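PDB 4RNA: papain-like protease from Human betacoronavirus 2c EMC/2012, which cleaves the viral replicase polyprotein as a cysteine protease and, like related coronavirus enzymes, probably also removes ubiquitin and ubiquitin-like modifiers from host proteins. Local coordinates for residues T11-N16 / T67-E72; G33-N38 / L56-N61; E72-V77 / I132-H137; H83-L88 / I151-A156; A91-K96 / D146-I151. All blocks are in the same frame, centred on the assembly; numbering follows the deposited sequence.

Contact 1: residues T11-N16 / T67-E72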
# COMPACT_ATOMS: atom_id res chain seq x y z
N THR A 11 18.12 -18.51 -1.84
CA THR A 11 18.42 -17.07 -1.73
C THR A 11 17.10 -16.26 -1.65
O THR A 11 16.04 -16.72 -2.08
CB THR A 11 19.29 -16.62 -2.96
OG1 THR A 11 19.65 -15.25 -2.90
CG2 THR A 11 18.39 -16.75 -4.31
N VAL A 12 17.17 -15.08 -1.08
CA VAL A 12 16.11 -14.07 -1.23
C VAL A 12 16.52 -12.87 -2.09
O VAL A 12 15.70 -11.98 -2.43
CB VAL A 12 15.57 -13.55 0.12
CG1 VAL A 12 15.12 -14.67 1.03
CG2 VAL A 12 16.59 -12.62 0.85
N ASP A 13 17.78 -12.84 -2.48
CA ASP A 13 18.31 -11.66 -3.14
C ASP A 13 19.15 -11.93 -4.39
O ASP A 13 19.45 -11.00 -5.13
CB ASP A 13 19.09 -10.80 -2.14
CG ASP A 13 20.34 -11.49 -1.59
OD1 ASP A 13 20.65 -12.63 -1.99
OD2 ASP A 13 21.05 -10.86 -0.80
N GLY A 14 19.50 -13.20 -4.68
CA GLY A 14 20.24 -13.50 -5.92
C GLY A 14 21.72 -13.16 -5.78
O GLY A 14 22.50 -13.32 -6.71
N VAL A 15 22.08 -12.68 -4.59
CA VAL A 15 23.47 -12.41 -4.20
C VAL A 15 24.02 -13.34 -3.08
O VAL A 15 25.16 -13.81 -3.17
CB VAL A 15 23.58 -10.97 -3.69
CG1 VAL A 15 25.00 -10.68 -3.15
CG2 VAL A 15 23.26 -10.04 -4.86
N ASN A 16 23.22 -13.55 -2.03
CA ASN A 16 23.58 -14.38 -0.89
C ASN A 16 22.82 -15.70 -0.93
O ASN A 16 21.59 -15.72 -1.20
CB ASN A 16 23.32 -13.65 0.41
CG ASN A 16 24.08 -12.37 0.49
OD1 ASN A 16 25.23 -12.37 0.94
ND2 ASN A 16 23.44 -11.25 0.12
N THR A 67 16.65 -12.29 6.48
CA THR A 67 15.87 -11.14 6.88
C THR A 67 16.65 -9.83 6.67
O THR A 67 16.14 -8.83 6.11
CB THR A 67 15.44 -11.29 8.36
OG1 THR A 67 14.46 -12.33 8.40
CG2 THR A 67 14.85 -10.07 8.84
N LYS A 68 17.90 -9.86 7.09
CA LYS A 68 18.78 -8.73 6.84
C LYS A 68 19.13 -8.48 5.36
O LYS A 68 19.20 -7.33 4.95
CB LYS A 68 20.04 -8.90 7.68
CG LYS A 68 21.04 -7.77 7.54
CD LYS A 68 22.09 -7.91 8.64
CE LYS A 68 23.46 -7.45 8.20
NZ LYS A 68 24.47 -8.12 9.06
N ALA A 69 19.37 -9.55 4.58
CA ALA A 69 19.59 -9.40 3.15
C ALA A 69 18.33 -8.82 2.48
O ALA A 69 18.43 -7.93 1.60
CB ALA A 69 19.97 -10.73 2.51
N LEU A 70 17.18 -9.33 2.87
CA LEU A 70 15.89 -8.79 2.41
C LEU A 70 15.82 -7.24 2.67
O LEU A 70 15.64 -6.45 1.75
CB LEU A 70 14.74 -9.50 3.15
CG LEU A 70 13.33 -8.98 2.85
CD1 LEU A 70 13.10 -9.47 1.45
CD2 LEU A 70 12.23 -9.57 3.75
N LYS A 71 16.00 -6.82 3.91
CA LYS A 71 15.93 -5.38 4.23
C LYS A 71 16.97 -4.58 3.43
O LYS A 71 16.70 -3.46 2.99
CB LYS A 71 16.10 -5.11 5.73
CG LYS A 71 15.00 -5.69 6.61
CD LYS A 71 15.09 -5.16 8.04
CE LYS A 71 16.42 -5.51 8.71
NZ LYS A 71 16.40 -6.79 9.50
N GLU A 72 18.16 -5.13 3.25
CA GLU A 72 19.19 -4.39 2.55
C GLU A 72 18.86 -4.19 1.07
O GLU A 72 19.17 -3.19 0.52
CB GLU A 72 20.55 -5.06 2.71
CG GLU A 72 21.15 -4.89 4.10
CD GLU A 72 22.39 -5.73 4.31
OE1 GLU A 72 22.89 -6.37 3.35
OE2 GLU A 72 22.88 -5.79 5.46
O HOH W 1 20.74 -8.14 -0.01

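Contact 2: residues G33-N38 / L56-N61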
# COMPACT_ATOMS: atom_id res chain seq x y z
N GLY A 33 9.93 -24.03 3.10
CA GLY A 33 9.00 -22.89 3.16
C GLY A 33 8.48 -22.68 1.76
O GLY A 33 8.62 -23.61 0.94
N CYS A 34 7.92 -21.50 1.50
CA CYS A 34 7.37 -21.13 0.20
C CYS A 34 8.56 -20.82 -0.72
O CYS A 34 9.36 -19.93 -0.42
CB CYS A 34 6.50 -19.89 0.31
SG CYS A 34 5.87 -19.42 -1.34
N VAL A 35 8.65 -21.54 -1.83
CA VAL A 35 9.85 -21.41 -2.69
C VAL A 35 9.45 -21.29 -4.15
O VAL A 35 8.53 -21.99 -4.64
CB VAL A 35 10.84 -22.62 -2.55
CG1 VAL A 35 11.65 -22.56 -1.26
CG2 VAL A 35 10.08 -23.92 -2.65
N PHE A 36 10.19 -20.45 -4.85
CA PHE A 36 9.91 -20.29 -6.31
C PHE A 36 11.13 -20.80 -7.06
O PHE A 36 12.29 -20.60 -6.62
CB PHE A 36 9.73 -18.81 -6.67
CG PHE A 36 8.37 -18.28 -6.33
CD1 PHE A 36 7.96 -18.21 -5.02
CD2 PHE A 36 7.44 -17.96 -7.36
CE1 PHE A 36 6.69 -17.74 -4.69
CE2 PHE A 36 6.17 -17.47 -7.05
CZ PHE A 36 5.80 -17.38 -5.71
N PHE A 37 10.89 -21.36 -8.23
CA PHE A 37 11.95 -21.77 -9.14
C PHE A 37 11.54 -21.42 -10.55
O PHE A 37 10.45 -21.81 -11.02
CB PHE A 37 12.20 -23.27 -9.06
CG PHE A 37 13.22 -23.78 -10.05
CD1 PHE A 37 14.59 -23.63 -9.81
CD2 PHE A 37 12.81 -24.41 -11.24
CE1 PHE A 37 15.54 -24.10 -10.73
CE2 PHE A 37 13.74 -24.87 -12.16
CZ PHE A 37 15.11 -24.72 -11.91
N ASN A 38 12.40 -20.66 -11.21
CA ASN A 38 12.17 -20.23 -12.57
C ASN A 38 10.78 -19.63 -12.71
O ASN A 38 10.08 -19.87 -13.66
CB ASN A 38 12.37 -21.40 -13.54
CG ASN A 38 12.74 -20.93 -14.93
OD1 ASN A 38 13.64 -20.10 -15.10
ND2 ASN A 38 12.03 -21.44 -15.94
N LEU A 56 17.20 -21.78 -5.37
CA LEU A 56 15.77 -21.57 -5.08
C LEU A 56 15.53 -20.22 -4.47
O LEU A 56 16.33 -19.75 -3.62
CB LEU A 56 15.21 -22.65 -4.15
CG LEU A 56 15.17 -24.08 -4.66
CD1 LEU A 56 14.64 -24.93 -3.49
CD2 LEU A 56 14.29 -24.22 -5.94
N TYR A 57 14.41 -19.62 -4.87
CA TYR A 57 14.02 -18.32 -4.31
C TYR A 57 13.09 -18.50 -3.14
O TYR A 57 12.02 -18.92 -3.29
CB TYR A 57 13.41 -17.43 -5.40
CG TYR A 57 14.49 -16.67 -6.02
CD1 TYR A 57 15.22 -17.22 -7.08
CD2 TYR A 57 14.88 -15.43 -5.49
CE1 TYR A 57 16.30 -16.52 -7.61
CE2 TYR A 57 15.92 -14.71 -6.04
CZ TYR A 57 16.64 -15.28 -7.07
OH TYR A 57 17.67 -14.53 -7.58
N LEU A 58 13.52 -18.23 -1.92
CA LEU A 58 12.66 -18.47 -0.74
C LEU A 58 11.75 -17.24 -0.48
O LEU A 58 12.20 -16.09 -0.59
CB LEU A 58 13.52 -18.74 0.51
CG LEU A 58 12.76 -19.09 1.82
CD1 LEU A 58 11.91 -20.41 1.76
CD2 LEU A 58 13.81 -19.22 2.90
N ALA A 59 10.46 -17.45 -0.17
CA ALA A 59 9.51 -16.31 0.03
C ALA A 59 9.12 -16.15 1.52
O ALA A 59 8.57 -15.13 1.90
CB ALA A 59 8.25 -16.42 -0.85
N ASP A 60 9.39 -17.15 2.39
CA ASP A 60 8.98 -17.04 3.83
C ASP A 60 9.75 -18.03 4.60
O ASP A 60 10.52 -18.77 4.01
CB ASP A 60 7.43 -17.13 4.09
CG ASP A 60 6.81 -18.50 3.63
OD1 ASP A 60 7.54 -19.54 3.59
OD2 ASP A 60 5.56 -18.52 3.32
N ASN A 61 9.68 -17.96 5.93
CA ASN A 61 10.60 -18.72 6.76
C ASN A 61 12.06 -18.40 6.71
O ASN A 61 12.84 -19.34 6.76
CB ASN A 61 10.53 -20.19 6.41
CG ASN A 61 9.45 -20.81 7.09
OD1 ASN A 61 8.54 -21.32 6.44
ND2 ASN A 61 9.42 -20.66 8.42

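Contact 3: residues E72-V77 / I132-H137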
# COMPACT_ATOMS: atom_id res chain seq x y z
N GLU A 72 18.16 -5.13 3.25
CA GLU A 72 19.19 -4.39 2.55
C GLU A 72 18.86 -4.19 1.07
O GLU A 72 19.17 -3.19 0.52
CB GLU A 72 20.55 -5.06 2.71
CG GLU A 72 21.15 -4.89 4.10
CD GLU A 72 22.39 -5.73 4.31
OE1 GLU A 72 22.89 -6.37 3.35
OE2 GLU A 72 22.88 -5.79 5.46
N LEU A 73 18.19 -5.14 0.43
CA LEU A 73 17.94 -5.03 -0.98
C LEU A 73 16.57 -4.35 -1.25
O LEU A 73 16.41 -3.57 -2.17
CB LEU A 73 17.96 -6.43 -1.58
CG LEU A 73 17.44 -6.63 -3.01
CD1 LEU A 73 18.21 -5.84 -4.05
CD2 LEU A 73 17.46 -8.12 -3.37
N TYR A 74 15.58 -4.67 -0.43
CA TYR A 74 14.25 -4.20 -0.63
C TYR A 74 13.76 -3.16 0.32
O TYR A 74 12.68 -2.64 0.10
CB TYR A 74 13.28 -5.36 -0.55
CG TYR A 74 13.50 -6.36 -1.65
CD1 TYR A 74 13.17 -6.04 -2.97
CD2 TYR A 74 14.03 -7.65 -1.39
CE1 TYR A 74 13.40 -6.94 -3.96
CE2 TYR A 74 14.21 -8.57 -2.40
CZ TYR A 74 13.87 -8.21 -3.68
OH TYR A 74 14.04 -9.09 -4.76
N GLY A 75 14.54 -2.79 1.33
CA GLY A 75 13.94 -1.99 2.38
C GLY A 75 13.01 -2.76 3.31
O GLY A 75 12.83 -3.98 3.14
N PRO A 76 12.38 -2.08 4.30
CA PRO A 76 11.42 -2.81 5.14
C PRO A 76 10.13 -3.07 4.34
O PRO A 76 9.56 -2.16 3.70
CB PRO A 76 11.18 -1.86 6.33
CG PRO A 76 11.46 -0.49 5.78
CD PRO A 76 12.48 -0.65 4.66
N VAL A 77 9.72 -4.31 4.28
CA VAL A 77 8.57 -4.66 3.46
C VAL A 77 7.78 -5.53 4.38
O VAL A 77 8.34 -5.97 5.37
CB VAL A 77 9.01 -5.41 2.23
CG1 VAL A 77 9.63 -4.43 1.24
CG2 VAL A 77 10.01 -6.54 2.59
N ILE A 132 16.11 2.59 -2.52
CA ILE A 132 16.05 1.11 -2.36
C ILE A 132 16.86 0.42 -3.50
O ILE A 132 16.58 0.63 -4.68
CB ILE A 132 14.58 0.61 -2.43
CG1 ILE A 132 13.79 1.13 -1.21
CG2 ILE A 132 14.56 -0.93 -2.45
CD1 ILE A 132 12.26 1.10 -1.36
N PRO A 133 17.87 -0.42 -3.15
CA PRO A 133 18.67 -1.00 -4.23
C PRO A 133 17.92 -1.80 -5.27
O PRO A 133 18.23 -1.69 -6.46
CB PRO A 133 19.67 -1.89 -3.48
CG PRO A 133 19.86 -1.17 -2.16
CD PRO A 133 18.55 -0.52 -1.82
N ALA A 134 16.92 -2.59 -4.86
CA ALA A 134 16.23 -3.38 -5.87
C ALA A 134 15.56 -2.49 -6.87
O ALA A 134 15.51 -2.81 -8.07
CB ALA A 134 15.20 -4.30 -5.21
N LEU A 135 14.94 -1.40 -6.38
CA LEU A 135 14.23 -0.47 -7.29
C LEU A 135 15.19 0.27 -8.21
O LEU A 135 14.93 0.42 -9.36
CB LEU A 135 13.43 0.58 -6.51
CG LEU A 135 11.95 0.38 -6.43
CD1 LEU A 135 11.34 1.52 -5.56
CD2 LEU A 135 11.31 0.24 -7.81
N GLN A 136 16.33 0.74 -7.69
CA GLN A 136 17.33 1.41 -8.52
C GLN A 136 17.86 0.47 -9.59
O GLN A 136 17.90 0.82 -10.79
CB GLN A 136 18.49 1.89 -7.62
CG GLN A 136 19.48 2.89 -8.30
CD GLN A 136 18.80 4.02 -9.09
OE1 GLN A 136 17.69 4.46 -8.77
NE2 GLN A 136 19.45 4.44 -10.19
N HIS A 137 18.16 -0.77 -9.18
CA HIS A 137 18.74 -1.72 -10.11
C HIS A 137 17.67 -2.00 -11.14
O HIS A 137 17.93 -1.98 -12.35
CB HIS A 137 19.25 -2.97 -9.37
CG HIS A 137 19.81 -4.01 -10.29
ND1 HIS A 137 19.05 -4.99 -10.81
CD2 HIS A 137 21.08 -4.17 -10.82
CE1 HIS A 137 19.81 -5.77 -11.62
NE2 HIS A 137 21.05 -5.26 -11.63

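Contact 4: residues H83-L88 / I151-A156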
# COMPACT_ATOMS: atom_id res chain seq x y z
N HIS A 83 6.41 -13.04 -1.75
CA HIS A 83 5.43 -13.87 -2.55
C HIS A 83 4.80 -13.02 -3.60
O HIS A 83 4.47 -13.50 -4.76
CB HIS A 83 4.35 -14.54 -1.69
CG HIS A 83 3.47 -15.50 -2.53
ND1 HIS A 83 2.30 -15.12 -3.10
CD2 HIS A 83 3.68 -16.84 -2.92
CE1 HIS A 83 1.77 -16.16 -3.82
NE2 HIS A 83 2.62 -17.20 -3.71
N ARG A 84 4.36 -11.84 -3.20
CA ARG A 84 3.68 -10.96 -4.21
C ARG A 84 4.58 -10.50 -5.37
O ARG A 84 4.21 -10.59 -6.52
CB ARG A 84 2.96 -9.77 -3.55
CG ARG A 84 1.79 -10.21 -2.63
CD ARG A 84 1.08 -9.02 -1.93
NE ARG A 84 2.01 -8.20 -1.08
CZ ARG A 84 2.49 -7.01 -1.42
NH1 ARG A 84 2.26 -6.47 -2.63
NH2 ARG A 84 3.33 -6.38 -0.57
N PHE A 85 5.79 -10.08 -5.07
CA PHE A 85 6.74 -9.70 -6.09
C PHE A 85 7.08 -10.87 -7.04
O PHE A 85 7.05 -10.70 -8.28
CB PHE A 85 8.05 -9.12 -5.39
CG PHE A 85 9.17 -8.91 -6.37
CD1 PHE A 85 8.95 -8.15 -7.52
CD2 PHE A 85 10.44 -9.45 -6.13
CE1 PHE A 85 9.97 -7.95 -8.44
CE2 PHE A 85 11.49 -9.24 -7.04
CZ PHE A 85 11.24 -8.49 -8.20
N TYR A 86 7.25 -12.09 -6.49
CA TYR A 86 7.70 -13.14 -7.34
C TYR A 86 6.53 -13.48 -8.21
O TYR A 86 6.79 -13.68 -9.38
CB TYR A 86 8.11 -14.44 -6.62
CG TYR A 86 9.35 -14.34 -5.69
CD1 TYR A 86 10.35 -13.39 -5.92
CD2 TYR A 86 9.53 -15.25 -4.66
CE1 TYR A 86 11.47 -13.31 -5.08
CE2 TYR A 86 10.66 -15.17 -3.81
CZ TYR A 86 11.61 -14.20 -4.05
OH TYR A 86 12.69 -14.16 -3.15
N SER A 87 5.29 -13.49 -7.68
CA SER A 87 4.10 -13.82 -8.55
C SER A 87 3.87 -12.73 -9.61
O SER A 87 3.42 -13.05 -10.72
CB SER A 87 2.77 -13.94 -7.74
OG SER A 87 2.93 -14.81 -6.63
N LEU A 88 3.98 -11.44 -9.21
CA LEU A 88 3.84 -10.31 -10.16
C LEU A 88 4.83 -10.42 -11.29
O LEU A 88 4.44 -10.25 -12.45
CB LEU A 88 4.01 -8.94 -9.49
CG LEU A 88 2.74 -8.64 -8.70
CD1 LEU A 88 3.03 -7.66 -7.59
CD2 LEU A 88 1.55 -8.22 -9.55
N ILE A 151 8.43 -2.94 -13.33
CA ILE A 151 7.01 -2.93 -13.29
C ILE A 151 6.50 -3.83 -12.14
O ILE A 151 5.60 -3.39 -11.40
CB ILE A 151 6.40 -3.41 -14.61
CG1 ILE A 151 6.74 -2.43 -15.75
CG2 ILE A 151 4.91 -3.55 -14.42
CD1 ILE A 151 6.58 -3.12 -17.09
N ALA A 152 7.04 -5.05 -11.98
CA ALA A 152 6.58 -5.95 -10.90
C ALA A 152 6.88 -5.33 -9.52
O ALA A 152 6.09 -5.40 -8.58
CB ALA A 152 7.20 -7.36 -11.04
N LEU A 153 8.01 -4.67 -9.41
CA LEU A 153 8.29 -3.99 -8.17
C LEU A 153 7.36 -2.80 -7.81
O LEU A 153 6.94 -2.66 -6.66
CB LEU A 153 9.73 -3.52 -8.15
CG LEU A 153 10.82 -4.56 -7.83
CD1 LEU A 153 12.17 -3.88 -7.91
CD2 LEU A 153 10.65 -5.22 -6.46
N ILE A 154 7.06 -1.93 -8.80
CA ILE A 154 6.12 -0.86 -8.60
C ILE A 154 4.82 -1.47 -8.14
O ILE A 154 4.22 -0.98 -7.19
CB ILE A 154 5.90 -0.02 -9.91
CG1 ILE A 154 7.12 0.82 -10.22
CG2 ILE A 154 4.63 0.82 -9.86
CD1 ILE A 154 6.88 1.55 -11.54
N MET A 155 4.34 -2.51 -8.81
CA MET A 155 3.11 -3.17 -8.39
C MET A 155 3.17 -3.76 -6.94
O MET A 155 2.19 -3.64 -6.15
CB MET A 155 2.74 -4.24 -9.41
CG MET A 155 2.25 -3.59 -10.67
SD MET A 155 1.92 -4.89 -11.86
CE MET A 155 0.19 -5.18 -11.47
N ALA A 156 4.32 -4.34 -6.57
CA ALA A 156 4.50 -4.96 -5.25
C ALA A 156 4.53 -3.90 -4.18
O ALA A 156 3.72 -3.95 -3.22
CB ALA A 156 5.75 -5.87 -5.21
O HOH W 2 3.36 -3.76 0.02

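Contact 5: residues A91-K96 / D146-I151. With PO4 (phosphate ion), chain C.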
# COMPACT_ATOMS: atom_id res chain seq x y z
N ALA A 91 3.71 -12.93 -13.73
CA ALA A 91 2.58 -12.41 -14.50
C ALA A 91 2.97 -11.25 -15.45
O ALA A 91 2.58 -11.24 -16.60
CB ALA A 91 1.45 -11.97 -13.58
N VAL A 92 3.75 -10.28 -14.99
CA VAL A 92 3.96 -9.10 -15.86
C VAL A 92 4.84 -9.47 -17.08
O VAL A 92 4.91 -8.76 -18.09
CB VAL A 92 4.41 -7.81 -15.12
CG1 VAL A 92 3.56 -7.45 -13.89
CG2 VAL A 92 5.87 -7.83 -14.78
N HIS A 93 5.48 -10.64 -17.00
CA HIS A 93 6.31 -11.16 -18.09
C HIS A 93 5.59 -11.33 -19.39
O HIS A 93 6.17 -11.20 -20.44
CB HIS A 93 6.98 -12.48 -17.69
CG HIS A 93 8.46 -12.43 -17.85
ND1 HIS A 93 9.30 -12.60 -16.80
CD2 HIS A 93 9.24 -12.09 -18.94
CE1 HIS A 93 10.56 -12.42 -17.22
NE2 HIS A 93 10.52 -12.11 -18.54
N GLY A 94 4.31 -11.63 -19.33
CA GLY A 94 3.52 -11.70 -20.55
C GLY A 94 2.97 -10.35 -21.03
O GLY A 94 2.11 -10.29 -21.88
N TRP A 95 3.43 -9.23 -20.46
CA TRP A 95 3.02 -7.96 -21.01
C TRP A 95 3.98 -7.51 -22.11
O TRP A 95 5.05 -8.11 -22.26
CB TRP A 95 2.96 -6.93 -19.88
CG TRP A 95 1.74 -7.07 -18.98
CD1 TRP A 95 0.62 -7.90 -19.17
CD2 TRP A 95 1.46 -6.30 -17.77
NE1 TRP A 95 -0.31 -7.71 -18.15
CE2 TRP A 95 0.15 -6.76 -17.27
CE3 TRP A 95 2.17 -5.31 -17.06
CZ2 TRP A 95 -0.43 -6.21 -16.11
CZ3 TRP A 95 1.56 -4.77 -15.91
CH2 TRP A 95 0.31 -5.21 -15.45
N LYS A 96 3.67 -6.43 -22.82
CA LYS A 96 4.57 -5.92 -23.87
C LYS A 96 4.76 -4.37 -23.84
O LYS A 96 3.76 -3.62 -23.78
CB LYS A 96 4.07 -6.41 -25.23
CG LYS A 96 4.89 -5.96 -26.42
CD LYS A 96 4.28 -6.48 -27.70
CE LYS A 96 5.11 -6.04 -28.89
NZ LYS A 96 4.51 -6.66 -30.11
N ASP A 146 14.66 -3.47 -20.41
CA ASP A 146 14.18 -4.72 -19.77
C ASP A 146 13.30 -4.32 -18.55
O ASP A 146 13.79 -4.04 -17.49
CB ASP A 146 15.42 -5.53 -19.35
CG ASP A 146 15.08 -6.80 -18.59
OD1 ASP A 146 13.94 -7.31 -18.63
OD2 ASP A 146 16.01 -7.30 -17.92
N SER A 147 12.02 -4.23 -18.76
CA SER A 147 11.13 -3.51 -17.79
C SER A 147 10.38 -4.42 -16.81
O SER A 147 9.62 -3.93 -15.97
CB SER A 147 10.07 -2.64 -18.52
OG SER A 147 10.65 -1.55 -19.23
N THR A 148 10.56 -5.73 -16.94
CA THR A 148 9.76 -6.65 -16.12
C THR A 148 9.96 -6.41 -14.61
O THR A 148 8.99 -6.23 -13.88
CB THR A 148 10.08 -8.10 -16.47
OG1 THR A 148 9.77 -8.28 -17.85
CG2 THR A 148 9.22 -9.10 -15.61
N ASP A 149 11.19 -6.37 -14.15
CA ASP A 149 11.33 -6.26 -12.73
C ASP A 149 10.76 -4.95 -12.22
O ASP A 149 10.23 -4.90 -11.12
CB ASP A 149 12.79 -6.28 -12.32
CG ASP A 149 13.38 -7.67 -12.39
OD1 ASP A 149 12.65 -8.61 -12.75
OD2 ASP A 149 14.57 -7.82 -12.09
N PHE A 150 10.99 -3.87 -12.97
CA PHE A 150 10.61 -2.55 -12.45
C PHE A 150 9.09 -2.43 -12.34
O PHE A 150 8.53 -1.93 -11.37
CB PHE A 150 11.17 -1.46 -13.37
CG PHE A 150 10.97 -0.06 -12.84
CD1 PHE A 150 11.64 0.36 -11.67
CD2 PHE A 150 10.22 0.85 -13.54
CE1 PHE A 150 11.50 1.68 -11.22
CE2 PHE A 150 10.08 2.18 -13.11
CZ PHE A 150 10.72 2.57 -11.93
N ILE A 151 8.43 -2.94 -13.33
CA ILE A 151 7.01 -2.93 -13.29
C ILE A 151 6.50 -3.83 -12.14
O ILE A 151 5.60 -3.39 -11.40
CB ILE A 151 6.40 -3.41 -14.61
CG1 ILE A 151 6.74 -2.43 -15.75
CG2 ILE A 151 4.91 -3.55 -14.42
CD1 ILE A 151 6.58 -3.12 -17.09
P PO4 C . 7.83 -6.13 -19.85
O1 PO4 C . 7.44 -7.61 -19.83
O2 PO4 C . 8.55 -5.78 -18.57
O3 PO4 C . 6.53 -5.34 -19.94
O4 PO4 C . 8.74 -5.81 -21.03

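Contact 1: residues T11-N16 / T67-E72
An Asx motif built on Asp13, in the loop that follows strand 5-11, faces Ala69 on helix 64-74, OD2 of Asp13 touching CB of Ala69 at 3.5 Å. A single water joins the two sides, donating to Asp13 OD2 at 2.8 Å and to Ala69 O as well. This loop links the first two strands of the amino-terminal ubiquitin-like domain, and here it rests on the first long helix after that domain. Three N-H groups hold the carboxylate in place. OD1 takes the backbone N-H of Asn16 at 2.7 Å, near its plane, and that of Val15 from well above the plane on the same face. OD2 uses its syn lone pair for ND2 of Asn16, 2.6 Å away and with the acceptor in the amide plane. In Val12, with CG1 anti to the carbonyl carbon (chi1 -54°), CG2 falls between N and C and lies 3.9 Å from Leu70 N. Leu82 of helix 81-92 touches both Val12 and Leu70.

Contact 2: residues G33-N38 / L56-N61
Val35 sets its CG1 methyl against CD1 of Leu58 at 3.7 Å, the two side chains crossing obliquely on one face of the sheet. They form an antiparallel non-hydrogen-bonded pair between strands 35-37 and 55-58 of the amino-terminal ubiquitin-like domain, whose strand order, with 55-58 between 5-11 and 35-37, is that of the beta-grasp fold. The next pair along, Phe36 with Tyr57, is hydrogen-bonded. Phe36 N gives to Tyr57 O and Tyr57 N to Phe36 O, both at 2.9 Å. Tyr57 O also receives a CA-H contact from Val35. On this other face Phe36 and Tyr57 bring their CB atoms to 4.1 Å, and the Phe36 ring goes on to meet Tyr86 edge-to-face, a link to helix 81-92. At the far end Leu56 lays CD2 against CB of Phe37 at 3.9 Å, crossing that side chain at about a right angle. Beyond the bridges the two segments stay joined by Ala59 N, which donates to Cys34 O at 2.7 Å from nearly along the C=O axis. Cys34 SG, swung anti to its backbone N (chi1 178°), rests on CB of Ala59, and the same cysteine packs on Thr251 of the second subunit. The last bond here comes from Cys34 N, which reaches OD1 of Asp60 at 2.9 Å, almost straight (172°) but from above the carboxylate plane.

Contact 3: residues E72-V77 / I132-H137
Leu73 has CG anti to its backbone N (chi1 168°), and its CD1 ends 3.6 Å from Ala134 CB; Tyr74 places CG beside its own N instead (chi1 -64°), and its ring arrives at the same methyl from another side. The approach of Tyr74 CE1 to Ala134 CB is tight, at 3.4 Å. CG of Leu73 sits over the centre of one face of that ring, 3.8 Å above the plane, so leucine and ring pack on each other and both touch the alanine methyl. This is a junction of two helices, the last turn of 64-74 against the first turn of 133-143, among the helices that follow the ubiquitin-like domain. Leu73 O accepts the backbone N-H of Ala134 at 2.9 Å, in the carbonyl plane. Ile132, at the N-cap position, has only hydrocarbon to offer, and its CG2 lies 3.2 Å from that same oxygen. Pro133 CG sits against Glu72 O at 3.4 Å. Past Tyr74 the chain leaves the helix at Gly75 with positive phi, while Tyr74 O is taken by the hydroxyl of Tyr157 on helix 148-158. A carbonyl from the closing turn of one helix thus satisfies an N-H in the opening turn of another, and the opposite partial charges expected at these two helix ends would probably make the pairing favourable.

Contact 4: residues H83-L88 / I151-A156
Leu88 and Ala152 begin the apolar part, with their CB atoms 3.9 Å apart where helices 81-92 and 148-158 run roughly antiparallel, their short segments inclined at 142°. The two alanines, Ala152 and Ala156, let the axes approach to 8.7 Å. Leu88 is spread between neighbours: CD1 goes to Ala156, whose CB is 4.0 Å off, and CD2 to Met155, whose chain bends at chi3 to bring CE to 3.8 Å. One turn earlier CB of Phe85 lies on CB of Ala156. The aromatic contact is a CH-pi one. Phe85 has CG anti to its backbone N (chi1 171°), and CD2 of Leu153 stands over one face of the ring, 3.6 Å from the centroid and offset toward the rim, while CB of Ala152 meets CE1 of the ring obliquely. Polar contact across the pair is a single direct bond: Arg84 NH1 gives to Ala156 O at 3.0 Å, nearly straight (169°), the carbonyl oxygen lying in the guanidinium plane and NH1 meeting one of its lone pairs. The rest of that guanidinium is tied down next door, NE by Thr80 OG1 and NH2 by a salt bridge to Asp78. With its other nitrogens so fixed, Arg84 can present NH1 edge-on to the carbonyl, and its positive charge, probably balanced by Asp78, sits at the margin of an otherwise hydrocarbon interface.

Contact 5: residues A91-K96 / D146-I151
Thr148 turns its methyl onto the His93 imidazole and its hydroxyl to a phosphate ion, probably from the crystallisation liquor. CG2, anti to the backbone N, stands over one face of the His93 ring, 4.0 Å from the centroid and toward the ND1 side. OG1 gives a hydrogen bond to phosphate O2 at 2.9 Å, though that oxygen is crowded in the model and its place is less sure. The ion sits at the start of helix 148-158, where the partial positive charge expected at a helix N-terminus would probably suit an anion. Val92 slides past Thr148 in the opposite direction, CG2 to CG2 at 3.7 Å. Its other methyl, CG1, reaches CG2 of Ile151 at 4.2 Å. The chain then folds through a type I turn from Val92 to Trp95, closed by Trp95 N to Val92 O at 2.8 Å, and the indole comes back so that CZ3 lies 3.9 Å from Ile151 CG2. Trp95 NE1 is bound by Asp110 OD2. Around this end of the helix pair, Leu115 of helix 115-122 packs on both Trp95 and Ile151, and Asp149 makes salt bridges to Lys89 of helix 81-92 and Lys141 of helix 133-143.

In the fold
Contacts 4 and 5 join the same two helices, 81-92 and 148-158: contact 4 is the buried middle, mostly hydrocarbon, and contact 5 the more open end with a phosphate. Contacts 1 and 3 share helix 64-74, the first a water-bridged surface touch and the second a partly buried helix-end junction. Contact 2 is again buried, but its strands are held mainly by backbone bonds. Thr11 links contact 1 to that sheet through hydrogen bonds with Leu56 and Leu58, while Tyr86 OH ties contact 4 to Leu58 O. Tyr74 of contact 3 meets Phe85 and Leu153 of contact 4. Contacts 2 and 4 both also touch the second subunit.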